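Local structure of alkaline phosphatase D (Bacillus subtilis, 2YEQ) at residues P222-S227 / S509-H514; S173-T178 / E212-Y217; G268-F273 / V447-W452; A323-L328 / F475-D480. The protein hydrolyses phosphate esters, acting as an alkaline phosphatase and phosphodiesterase with iron and calcium in its active site. All coordinates share one frame; numbering follows the deposited sequence.

Interaction 1. Residues P222-S227 / S509-H514. With PE5 (3,6,9,12,15,18,21,24-octaoxahexacosan-1-ol), chain B; PO4 (phosphate ion), chain C.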
# COMPACT_ATOMS: atom_id res chain seq x y z
N PRO A 222 -14.50 -2.32 -15.10
CA PRO A 222 -13.99 -3.57 -14.53
C PRO A 222 -13.30 -4.41 -15.57
O PRO A 222 -13.47 -4.20 -16.78
CB PRO A 222 -15.26 -4.29 -14.03
CG PRO A 222 -16.31 -3.86 -15.04
CD PRO A 222 -15.96 -2.41 -15.37
N GLU A 223 -12.54 -5.38 -15.10
CA GLU A 223 -11.85 -6.32 -15.94
C GLU A 223 -12.81 -7.27 -16.67
O GLU A 223 -13.96 -7.47 -16.26
CB GLU A 223 -10.87 -7.15 -15.10
CG GLU A 223 -11.50 -8.10 -14.07
CD GLU A 223 -10.50 -9.11 -13.48
OE1 GLU A 223 -9.35 -9.15 -13.99
OE2 GLU A 223 -10.87 -9.86 -12.53
N LYS A 224 -12.29 -7.89 -17.73
CA LYS A 224 -12.93 -9.01 -18.42
C LYS A 224 -14.32 -8.69 -18.98
O LYS A 224 -15.21 -9.54 -18.94
CB LYS A 224 -13.00 -10.21 -17.47
CG LYS A 224 -11.64 -10.65 -16.90
CD LYS A 224 -10.92 -11.55 -17.86
CE LYS A 224 -9.64 -12.11 -17.25
NZ LYS A 224 -8.42 -11.39 -17.76
N GLY A 225 -14.50 -7.47 -19.45
CA GLY A 225 -15.76 -7.05 -20.10
C GLY A 225 -16.99 -7.16 -19.22
O GLY A 225 -18.09 -7.40 -19.71
N GLN A 226 -16.82 -6.96 -17.92
CA GLN A 226 -17.95 -7.00 -17.00
C GLN A 226 -18.71 -5.70 -17.05
O GLN A 226 -18.28 -4.75 -17.71
CB GLN A 226 -17.44 -7.31 -15.60
CG GLN A 226 -16.87 -8.70 -15.51
CD GLN A 226 -16.30 -9.00 -14.13
OE1 GLN A 226 -15.25 -8.50 -13.75
NE2 GLN A 226 -17.03 -9.76 -13.36
N SER A 227 -19.84 -5.64 -16.35
CA SER A 227 -20.74 -4.50 -16.45
C SER A 227 -20.25 -3.29 -15.68
O SER A 227 -19.98 -3.39 -14.47
CB SER A 227 -22.12 -4.89 -15.93
OG SER A 227 -22.87 -3.78 -15.53
N SER A 509 -2.49 -16.59 -12.96
CA SER A 509 -3.13 -17.03 -11.75
C SER A 509 -4.38 -16.19 -11.43
O SER A 509 -5.39 -16.74 -10.98
CB SER A 509 -2.13 -17.01 -10.59
OG SER A 509 -2.71 -17.60 -9.46
N HIS A 510 -4.33 -14.89 -11.70
CA HIS A 510 -5.53 -14.05 -11.61
C HIS A 510 -6.60 -14.42 -12.66
O HIS A 510 -7.80 -14.28 -12.39
CB HIS A 510 -5.17 -12.58 -11.76
CG HIS A 510 -4.52 -11.98 -10.56
ND1 HIS A 510 -3.18 -12.14 -10.28
CD2 HIS A 510 -5.01 -11.21 -9.57
CE1 HIS A 510 -2.87 -11.48 -9.18
NE2 HIS A 510 -3.97 -10.90 -8.73
N ASN A 511 -6.18 -14.87 -13.85
CA ASN A 511 -7.14 -15.28 -14.89
C ASN A 511 -7.78 -16.63 -14.56
O ASN A 511 -8.96 -16.83 -14.82
CB ASN A 511 -6.48 -15.30 -16.28
CG ASN A 511 -6.09 -13.92 -16.76
OD1 ASN A 511 -6.72 -12.91 -16.41
ND2 ASN A 511 -5.03 -13.85 -17.57
N LYS A 512 -7.01 -17.54 -13.99
CA LYS A 512 -7.56 -18.80 -13.46
C LYS A 512 -8.61 -18.54 -12.38
O LYS A 512 -9.64 -19.22 -12.35
CB LYS A 512 -6.46 -19.69 -12.88
CG LYS A 512 -5.69 -20.46 -13.93
CD LYS A 512 -6.49 -21.66 -14.47
CE LYS A 512 -6.63 -21.61 -16.00
NZ LYS A 512 -7.07 -22.92 -16.55
N ALA A 513 -8.37 -17.55 -11.52
CA ALA A 513 -9.33 -17.17 -10.49
C ALA A 513 -10.65 -16.77 -11.14
O ALA A 513 -11.71 -17.28 -10.76
CB ALA A 513 -8.80 -16.03 -9.61
N HIS A 514 -10.59 -15.85 -12.09
CA HIS A 514 -11.80 -15.36 -12.79
C HIS A 514 -12.56 -16.51 -13.46
O HIS A 514 -13.79 -16.57 -13.41
CB HIS A 514 -11.45 -14.31 -13.85
CG HIS A 514 -12.61 -13.84 -14.66
ND1 HIS A 514 -12.92 -14.36 -15.90
CD2 HIS A 514 -13.55 -12.90 -14.40
CE1 HIS A 514 -13.99 -13.75 -16.38
NE2 HIS A 514 -14.39 -12.86 -15.49
C48 PE5 B . -9.39 -7.43 -18.59
C50 PE5 B . -9.28 -8.02 -20.00
O1 PE5 B . -9.87 -7.15 -20.99
C1 PE5 B . -11.15 -7.60 -21.46
P PO4 C . -2.01 -7.92 -7.83
O1 PO4 C . -1.30 -8.58 -8.95
O2 PO4 C . -2.99 -6.85 -8.21
O3 PO4 C . -2.47 -8.91 -6.79
O4 PO4 C . -1.01 -6.98 -7.09
O HOH W 1 -9.52 -11.92 -11.33

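Interaction 2. Residues S173-T178 / E212-Y217. With NA (sodium ion), chain D; CA (calcium ion), chain E; EDO (1,2-ethanediol), chain S; EDO (1,2-ethanediol), chain O.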
# COMPACT_ATOMS: atom_id res chain seq x y z
N SER A 173 -16.11 -15.57 2.44
CA SER A 173 -17.31 -15.49 1.63
C SER A 173 -17.00 -15.70 0.16
O SER A 173 -15.83 -15.72 -0.25
CB SER A 173 -17.96 -14.12 1.81
OG SER A 173 -17.23 -13.07 1.16
N ALA A 174 -18.04 -15.85 -0.65
CA ALA A 174 -17.92 -15.73 -2.10
C ALA A 174 -17.39 -14.36 -2.44
O ALA A 174 -17.31 -13.48 -1.59
CB ALA A 174 -19.30 -15.95 -2.80
N GLU A 175 -17.08 -14.15 -3.72
CA GLU A 175 -16.59 -12.86 -4.18
C GLU A 175 -17.48 -11.74 -3.68
O GLU A 175 -18.71 -11.80 -3.83
CB GLU A 175 -16.49 -12.81 -5.72
CG GLU A 175 -15.96 -11.46 -6.22
CD GLU A 175 -15.70 -11.39 -7.73
OE1 GLU A 175 -16.04 -12.35 -8.44
OE2 GLU A 175 -15.16 -10.37 -8.22
N ILE A 176 -16.84 -10.71 -3.13
CA ILE A 176 -17.51 -9.65 -2.44
C ILE A 176 -18.07 -8.56 -3.37
O ILE A 176 -17.37 -8.08 -4.26
CB ILE A 176 -16.63 -9.05 -1.32
CG1 ILE A 176 -15.33 -8.43 -1.88
CG2 ILE A 176 -16.29 -10.17 -0.32
CD1 ILE A 176 -14.38 -7.86 -0.73
N ILE A 177 -19.33 -8.19 -3.15
CA ILE A 177 -20.07 -7.29 -4.04
C ILE A 177 -20.71 -6.15 -3.29
O ILE A 177 -20.61 -5.00 -3.71
CB ILE A 177 -21.18 -8.04 -4.80
CG1 ILE A 177 -20.58 -9.17 -5.64
CG2 ILE A 177 -22.02 -7.06 -5.66
CD1 ILE A 177 -19.56 -8.70 -6.65
N THR A 178 -21.41 -6.46 -2.21
CA THR A 178 -22.17 -5.44 -1.47
C THR A 178 -21.34 -4.79 -0.38
O THR A 178 -20.29 -5.31 0.02
CB THR A 178 -23.37 -6.08 -0.76
OG1 THR A 178 -22.87 -6.99 0.19
CG2 THR A 178 -24.28 -6.84 -1.75
N GLU A 212 -8.69 -3.74 -3.43
CA GLU A 212 -9.66 -3.16 -2.53
C GLU A 212 -11.08 -3.07 -3.17
O GLU A 212 -12.06 -2.87 -2.46
CB GLU A 212 -9.23 -1.77 -2.13
CG GLU A 212 -8.15 -1.79 -1.04
CD GLU A 212 -6.70 -1.79 -1.54
OE1 GLU A 212 -6.40 -2.04 -2.74
OE2 GLU A 212 -5.82 -1.56 -0.66
N VAL A 213 -11.14 -3.14 -4.51
CA VAL A 213 -12.43 -3.24 -5.24
C VAL A 213 -12.50 -4.52 -6.02
O VAL A 213 -13.24 -5.43 -5.66
CB VAL A 213 -12.69 -2.04 -6.15
CG1 VAL A 213 -14.20 -2.09 -6.64
CG2 VAL A 213 -12.38 -0.73 -5.44
N GLU A 214 -11.73 -4.60 -7.10
CA GLU A 214 -11.70 -5.79 -7.92
C GLU A 214 -10.46 -5.76 -8.79
O GLU A 214 -10.05 -4.68 -9.22
CB GLU A 214 -12.96 -5.93 -8.83
CG GLU A 214 -12.97 -7.29 -9.60
CD GLU A 214 -14.11 -7.49 -10.64
OE1 GLU A 214 -14.48 -6.49 -11.29
OE2 GLU A 214 -14.57 -8.67 -10.82
N ASN A 215 -9.92 -6.93 -9.09
CA ASN A 215 -8.72 -7.04 -9.92
C ASN A 215 -8.73 -6.19 -11.21
O ASN A 215 -9.67 -6.29 -12.03
CB ASN A 215 -8.48 -8.50 -10.35
CG ASN A 215 -7.11 -8.71 -10.97
OD1 ASN A 215 -6.08 -8.36 -10.36
ND2 ASN A 215 -7.08 -9.28 -12.18
N ASN A 216 -7.67 -5.40 -11.37
CA ASN A 216 -7.36 -4.63 -12.57
C ASN A 216 -8.46 -3.71 -13.06
O ASN A 216 -8.58 -3.46 -14.27
CB ASN A 216 -6.92 -5.56 -13.71
CG ASN A 216 -5.46 -6.06 -13.54
OD1 ASN A 216 -5.03 -6.34 -12.45
ND2 ASN A 216 -4.71 -6.17 -14.66
N TYR A 217 -9.24 -3.17 -12.13
CA TYR A 217 -10.16 -2.14 -12.48
C TYR A 217 -9.44 -0.89 -12.95
O TYR A 217 -8.28 -0.62 -12.58
CB TYR A 217 -11.15 -1.85 -11.35
CG TYR A 217 -10.84 -0.82 -10.28
CD1 TYR A 217 -11.19 0.50 -10.43
CD2 TYR A 217 -10.26 -1.21 -9.05
CE1 TYR A 217 -10.98 1.42 -9.44
CE2 TYR A 217 -10.03 -0.29 -8.04
CZ TYR A 217 -10.37 1.01 -8.22
OH TYR A 217 -10.16 1.92 -7.22
NA NA D . -14.32 -10.89 -10.22
CA CA E . -4.20 -6.93 -10.32
C1 EDO S . -21.29 -15.37 0.80
O1 EDO S . -20.56 -16.60 0.62
C2 EDO S . -21.09 -14.42 -0.39
O2 EDO S . -21.73 -13.17 -0.13
C1 EDO O . -25.17 -9.74 0.14
O1 EDO O . -24.28 -10.87 0.05
C2 EDO O . -24.89 -8.93 1.41
O2 EDO O . -25.53 -7.64 1.34
O HOH W 2 -16.30 -10.97 -11.20
O HOH W 3 -13.24 -10.84 -12.24
O HOH W 4 -12.26 -10.78 -9.30
O HOH W 5 -2.91 -8.59 -11.07
O HOH W 6 -2.55 -5.31 -10.79

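Interaction 3. Residues G268-F273 / V447-W452. With PE5 (3,6,9,12,15,18,21,24-octaoxahexacosan-1-ol), chain H.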
# COMPACT_ATOMS: atom_id res chain seq x y z
N GLY A 268 9.03 17.56 7.92
CA GLY A 268 9.95 18.69 8.10
C GLY A 268 10.40 19.21 6.74
O GLY A 268 9.58 19.36 5.83
N ASN A 269 11.69 19.48 6.60
CA ASN A 269 12.27 19.82 5.30
C ASN A 269 13.01 18.66 4.72
O ASN A 269 13.72 18.81 3.74
CB ASN A 269 13.21 21.02 5.43
CG ASN A 269 14.50 20.69 6.19
OD1 ASN A 269 14.73 19.56 6.65
ND2 ASN A 269 15.36 21.70 6.32
N LEU A 270 12.89 17.50 5.32
CA LEU A 270 13.61 16.34 4.85
C LEU A 270 12.96 15.70 3.60
O LEU A 270 13.66 15.29 2.66
CB LEU A 270 13.73 15.31 5.97
CG LEU A 270 14.51 14.02 5.73
CD1 LEU A 270 15.96 14.29 5.34
CD2 LEU A 270 14.44 13.10 6.99
N ALA A 271 11.64 15.52 3.63
CA ALA A 271 10.98 14.76 2.55
C ALA A 271 9.56 15.25 2.32
O ALA A 271 8.82 15.48 3.29
CB ALA A 271 10.99 13.27 2.85
N SER A 272 9.21 15.43 1.05
CA SER A 272 7.87 15.80 0.61
C SER A 272 7.24 14.54 -0.01
O SER A 272 7.80 13.95 -0.93
CB SER A 272 7.96 16.93 -0.42
OG SER A 272 6.72 17.18 -1.06
N PHE A 273 6.10 14.11 0.54
CA PHE A 273 5.47 12.84 0.16
C PHE A 273 4.19 13.12 -0.62
O PHE A 273 3.31 13.80 -0.12
CB PHE A 273 5.12 12.04 1.40
CG PHE A 273 6.30 11.43 2.09
CD1 PHE A 273 6.80 10.22 1.68
CD2 PHE A 273 6.92 12.08 3.15
CE1 PHE A 273 7.90 9.65 2.30
CE2 PHE A 273 8.02 11.52 3.79
CZ PHE A 273 8.51 10.30 3.36
N VAL A 447 16.03 7.70 5.95
CA VAL A 447 16.28 8.84 5.12
C VAL A 447 17.01 9.91 5.90
O VAL A 447 16.59 10.27 6.99
CB VAL A 447 14.96 9.45 4.62
CG1 VAL A 447 15.22 10.64 3.67
CG2 VAL A 447 14.10 8.34 3.95
N THR A 448 18.08 10.43 5.30
CA THR A 448 18.81 11.58 5.81
C THR A 448 18.92 12.57 4.66
O THR A 448 18.68 12.21 3.52
CB THR A 448 20.23 11.16 6.31
OG1 THR A 448 20.98 10.59 5.23
CG2 THR A 448 20.11 10.09 7.41
N PRO A 449 19.33 13.81 4.93
CA PRO A 449 19.37 14.84 3.88
C PRO A 449 20.16 14.48 2.63
O PRO A 449 19.78 14.89 1.54
CB PRO A 449 19.97 16.05 4.60
CG PRO A 449 19.52 15.89 6.00
CD PRO A 449 19.65 14.40 6.25
N HIS A 450 21.23 13.70 2.77
CA HIS A 450 22.09 13.40 1.62
C HIS A 450 22.10 11.95 1.22
O HIS A 450 22.81 11.56 0.29
CB HIS A 450 23.53 13.88 1.91
CG HIS A 450 23.60 15.34 2.25
ND1 HIS A 450 22.98 16.30 1.48
CD2 HIS A 450 24.14 15.98 3.30
CE1 HIS A 450 23.16 17.49 2.03
NE2 HIS A 450 23.87 17.32 3.14
N GLN A 451 21.30 11.15 1.90
CA GLN A 451 21.27 9.74 1.62
C GLN A 451 19.91 9.07 1.89
O GLN A 451 19.30 9.30 2.94
CB GLN A 451 22.31 9.09 2.47
CG GLN A 451 22.52 7.68 2.15
CD GLN A 451 23.61 7.08 3.02
OE1 GLN A 451 24.80 7.34 2.81
NE2 GLN A 451 23.20 6.30 4.02
N TRP A 452 19.50 8.20 0.98
CA TRP A 452 18.30 7.37 1.14
C TRP A 452 18.75 5.94 1.19
O TRP A 452 19.37 5.45 0.25
CB TRP A 452 17.34 7.56 -0.03
CG TRP A 452 15.99 6.89 0.17
CD1 TRP A 452 15.73 5.57 0.22
CD2 TRP A 452 14.75 7.56 0.35
NE1 TRP A 452 14.37 5.36 0.45
CE2 TRP A 452 13.75 6.58 0.51
CE3 TRP A 452 14.38 8.90 0.41
CZ2 TRP A 452 12.42 6.90 0.72
CZ3 TRP A 452 13.02 9.22 0.60
CH2 TRP A 452 12.07 8.22 0.76
C48 PE5 H . 19.33 0.15 8.95
C50 PE5 H . 20.33 1.02 9.70
O1 PE5 H . 20.73 2.11 8.86
C1 PE5 H . 20.86 3.38 9.51
C2 PE5 H . 20.93 4.52 8.49
O2 PE5 H . 22.29 4.83 8.18
C3 PE5 H . 22.55 5.50 6.94
C4 PE5 H . 24.05 5.46 6.67
O3 PE5 H . 24.38 4.58 5.58
C5 PE5 H . 25.12 3.44 6.03
C6 PE5 H . 25.50 2.48 4.92
O4 PE5 H . 25.70 1.18 5.49
C7 PE5 H . 24.56 0.34 5.36
C8 PE5 H . 24.61 -0.89 6.23
O5 PE5 H . 23.27 -1.26 6.59
C9 PE5 H . 22.79 -2.32 5.76

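Interaction 4. Residues A323-L328 / F475-D480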
# COMPACT_ATOMS: atom_id res chain seq x y z
N ALA A 323 12.11 20.48 -0.11
CA ALA A 323 12.57 19.40 0.75
C ALA A 323 13.78 18.73 0.15
O ALA A 323 14.00 18.83 -1.04
CB ALA A 323 11.45 18.37 0.98
N HIS A 324 14.56 18.03 0.98
CA HIS A 324 15.71 17.24 0.50
C HIS A 324 15.33 16.09 -0.41
O HIS A 324 16.15 15.66 -1.22
CB HIS A 324 16.53 16.68 1.67
CG HIS A 324 17.27 17.73 2.43
ND1 HIS A 324 18.35 18.40 1.90
CD2 HIS A 324 17.07 18.26 3.66
CE1 HIS A 324 18.79 19.29 2.78
NE2 HIS A 324 18.02 19.23 3.85
N TRP A 325 14.11 15.57 -0.26
CA TRP A 325 13.62 14.47 -1.09
C TRP A 325 12.16 14.70 -1.52
O TRP A 325 11.37 15.31 -0.80
CB TRP A 325 13.71 13.16 -0.32
CG TRP A 325 15.10 12.78 0.09
CD1 TRP A 325 15.70 13.04 1.29
CD2 TRP A 325 16.07 12.13 -0.71
NE1 TRP A 325 16.99 12.56 1.29
CE2 TRP A 325 17.25 11.99 0.08
CE3 TRP A 325 16.07 11.63 -2.01
CZ2 TRP A 325 18.39 11.39 -0.41
CZ3 TRP A 325 17.19 11.03 -2.48
CH2 TRP A 325 18.35 10.91 -1.68
N ASN A 326 11.84 14.21 -2.71
CA ASN A 326 10.47 14.26 -3.26
C ASN A 326 10.08 12.83 -3.49
O ASN A 326 10.80 12.10 -4.16
CB ASN A 326 10.45 15.05 -4.56
CG ASN A 326 10.62 16.50 -4.35
OD1 ASN A 326 9.80 17.13 -3.69
ND2 ASN A 326 11.70 17.08 -4.90
N VAL A 327 8.99 12.40 -2.88
CA VAL A 327 8.64 10.97 -2.85
C VAL A 327 7.27 10.79 -3.51
O VAL A 327 6.37 11.58 -3.27
CB VAL A 327 8.61 10.44 -1.41
CG1 VAL A 327 8.32 8.91 -1.37
CG2 VAL A 327 9.97 10.76 -0.71
N LEU A 328 7.19 9.79 -4.39
CA LEU A 328 5.92 9.32 -4.95
C LEU A 328 5.57 7.98 -4.30
O LEU A 328 6.15 6.96 -4.58
CB LEU A 328 6.03 9.13 -6.47
CG LEU A 328 6.42 10.31 -7.37
CD1 LEU A 328 6.09 9.98 -8.86
CD2 LEU A 328 5.78 11.56 -6.88
N PHE A 475 20.28 -0.93 -0.07
CA PHE A 475 20.76 -0.03 -1.12
C PHE A 475 20.74 1.36 -0.60
O PHE A 475 19.84 1.73 0.17
CB PHE A 475 19.90 -0.15 -2.40
CG PHE A 475 20.01 -1.48 -3.08
CD1 PHE A 475 19.18 -2.53 -2.72
CD2 PHE A 475 20.95 -1.69 -4.06
CE1 PHE A 475 19.30 -3.76 -3.33
CE2 PHE A 475 21.06 -2.91 -4.68
CZ PHE A 475 20.26 -3.95 -4.31
N VAL A 476 21.73 2.15 -0.99
CA VAL A 476 21.73 3.56 -0.70
C VAL A 476 21.78 4.39 -1.99
O VAL A 476 22.42 4.00 -2.95
CB VAL A 476 22.95 3.92 0.18
CG1 VAL A 476 23.06 5.41 0.31
CG2 VAL A 476 22.80 3.29 1.54
N TYR A 477 21.08 5.53 -2.00
CA TYR A 477 21.12 6.46 -3.13
C TYR A 477 21.56 7.78 -2.57
O TYR A 477 21.03 8.25 -1.57
CB TYR A 477 19.75 6.57 -3.84
CG TYR A 477 19.66 7.67 -4.89
CD1 TYR A 477 20.37 7.59 -6.07
CD2 TYR A 477 18.89 8.80 -4.68
CE1 TYR A 477 20.30 8.61 -7.04
CE2 TYR A 477 18.80 9.81 -5.64
CZ TYR A 477 19.50 9.70 -6.82
OH TYR A 477 19.42 10.71 -7.75
N GLN A 478 22.55 8.39 -3.22
CA GLN A 478 23.12 9.64 -2.73
C GLN A 478 23.07 10.83 -3.68
O GLN A 478 23.85 11.75 -3.53
CB GLN A 478 24.56 9.38 -2.32
CG GLN A 478 24.66 8.55 -1.10
CD GLN A 478 26.09 8.15 -0.76
OE1 GLN A 478 27.01 8.29 -1.57
NE2 GLN A 478 26.27 7.65 0.45
N LYS A 479 22.13 10.86 -4.61
CA LYS A 479 21.93 12.05 -5.44
C LYS A 479 23.19 12.37 -6.26
O LYS A 479 23.73 13.47 -6.22
CB LYS A 479 21.54 13.27 -4.59
CG LYS A 479 20.37 13.05 -3.64
CD LYS A 479 19.73 14.38 -3.25
CE LYS A 479 19.32 14.42 -1.80
NZ LYS A 479 18.91 15.77 -1.39
N ASP A 480 23.67 11.36 -6.96
CA ASP A 480 24.76 11.54 -7.89
C ASP A 480 24.60 10.48 -8.95
O ASP A 480 23.73 9.58 -8.83
CB ASP A 480 26.13 11.47 -7.18
CG ASP A 480 26.38 10.15 -6.43
OD1 ASP A 480 25.92 9.07 -6.86
OD2 ASP A 480 27.09 10.18 -5.40
O HOH W 7 19.89 18.21 -0.57

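Interaction 1. Residues P222-S227 / S509-H514
Lys224 lies flat over one face of the His514 ring, the two side chains running past each other in opposite directions. CG of Lys224 stands 3.8 Å from the centroid of the imidazole and only 7° off its normal, a CH-pi contact in which CB also takes part, 3.6 Å from His514 NE2. A bend at chi2 (-83°) and another near the end of the chain carry the lysine beyond the ring to Asn511, whose side chain it crosses at about a right angle. There NZ gives a hydrogen bond of 2.7 Å to Asn511 OD1, approaching from above the amide, 47° out of the carbonyl plane.

The extended chain of Glu223 sends OE1 to Asn215, while OE2 accepts a bond of 2.7 Å from water 1; the same water donates to the backbone oxygen of His510, 3.1 Å away, and so ties the loop to the helix backbone. The side chain of His510 is held by Arg506 O at ND1 and by His211 at NE2; NE2 also makes a weak bond to O3 of a phosphate that probably comes from the crystallisation liquor. Glu223 to Gln226 form a type I' beta turn with Lys224 at positive phi, a beta turn docked on the C-terminal helix 504-520 beside the metal site of a calcineurin-like phosphatase.

Interaction 2. Residues S173-T178 / E212-Y217
Glu175 and Glu214 meet from two irregular loops, the second of which folds into a type II beta turn from Glu214 to Tyr217 closed by a weak bond from Tyr217 N to Glu214 O. Both glutamates have CG anti to the backbone N (chi1 -179° and -175°) and extended chains, which cross at about a right angle and bring OE2 of Glu175 to 3.2 Å from OE2 of Glu214. The sodium ion they share probably offsets the closeness of the two carboxylates. Glu175 grips it unevenly with both oxygens, OE2 at 2.2 Å and OE1 at 2.9 Å, whereas Glu214 uses OE2 alone, at 2.3 Å; waters 2, 3 and 4 and Gln517 complete the shell. Arg234 bonds to Glu175 OE2 and is likely to ease the negative charge further. One step along the turn, Asn215 and Asn216 each present OD1 to a calcium ion at 2.4 Å, together with Asp210, waters 5 and 6 and a phosphate oxygen. Helix 179-190 follows directly on Thr178, its N-cap, and receives Ile176 against Tyr182, while Val213 packs on Phe231 of helix 228-245, so the sodium bridge joins the loops that lead into these two helices.

Interaction 3. Residues G268-F273 / V447-W452
The carbonyl oxygen of Thr448 belongs to a peptide whose carbon lies 3.5 Å from Leu270 CD1, and two N-H groups reach it: Gln451 N, at 3.3 Å, and the indole NE1 of Trp325. In return Thr448 N bonds to Gln451 O at 2.9 Å, so residues 448-451 form a type I turn at the tip of a beta hairpin. Across the contact the chemistry is apolar. Leu270 has CG anti to its own amide nitrogen (chi1 -177°), which directs its branches at the hairpin: CG meets Val447 CG1 at 4.0 Å, and CD1 rests against Pro449, 3.8 Å from its CD. The second methyl of Val447, CG2, sits 3.5 Å above the plane of the Trp452 indole, offset toward its rim. Gln451 points elsewhere: NE2 donates to ether oxygen O3 of a bound polyethylene glycol, and OE1 accepts from Gln478 NE2; a leucine in its place would probably leave the Gln478 amide without its acceptor. Leu270 and Ala271 face Tyr267 in a classic beta bulge, where strand 271-275 starts beside strands 263-267 and 325-329, and Leu270 also leans on Met117 of strand 117-122, which adjoins strand 440-448.

Interaction 4. Residues A323-L328 / F475-D480
Trp325 of strand 325-329 is overlaid by Lys479, just past the end of strand 470-477, at the place where the two beta sheets holding these strands face each other, consistent with the beta-sandwich core of calcineurin-like phosphatases. From CB of Lys479, which is directed at the opposite segment, the chain leaves with CG anti to the carbonyl carbon, and CG comes down 3.5 Å from Trp325 CH2. CD passes near the same carbon. A bend at chi3 (-140°) then lays CE over the indole face, 3.6 Å from the centroid of the six-membered ring in a CH-pi contact displaced toward the rim. NZ goes on as a cation-pi partner of the same ring, 4.6 Å from its centroid. Beyond the ring NZ donates to the backbone oxygen of His324 at 2.8 Å, tilted 15° from the carbonyl plane, and it also makes a weak bond to Pro449 O.

Tyr477 meets the indole differently: the rings come rim to rim, CD2 of the tyrosine 3.6 Å from CZ3 of Trp325, with their planes turned 59° apart. Above the centre of the tyrosine ring stands the backbone N of Lys479, and the tyrosine OH bonds to the backbone oxygen of Asn372. A methionine replacing the lysine would probably leave His324 O without its donor and the indole face without its cation. Water 7 takes a bond from Lys479 NZ and sits in the plane of the His324 ring, 2.9 Å from ND1.

The four contacts form two clusters on opposite sides of the chain's centre, and all are partly buried. Interactions 1 and 2, about 11 Å apart between centres, join loops and the C-terminal helix around the metals; they depend on ions, water and charged or amide groups, and the side chain of Glu223 in the first comes within about 4 Å of the sodium ion bound in the second. Interactions 3 and 4, with centres about 7 Å apart, sit at strand ends between the two large sheets. There apolar and aromatic packing dominates. Their strands are neighbours, 271-275 beside 325-329 in one sheet and 451-459 beside 470-477 in the other, and a backbone bond from Val327 N to Ser272 O stitches them together.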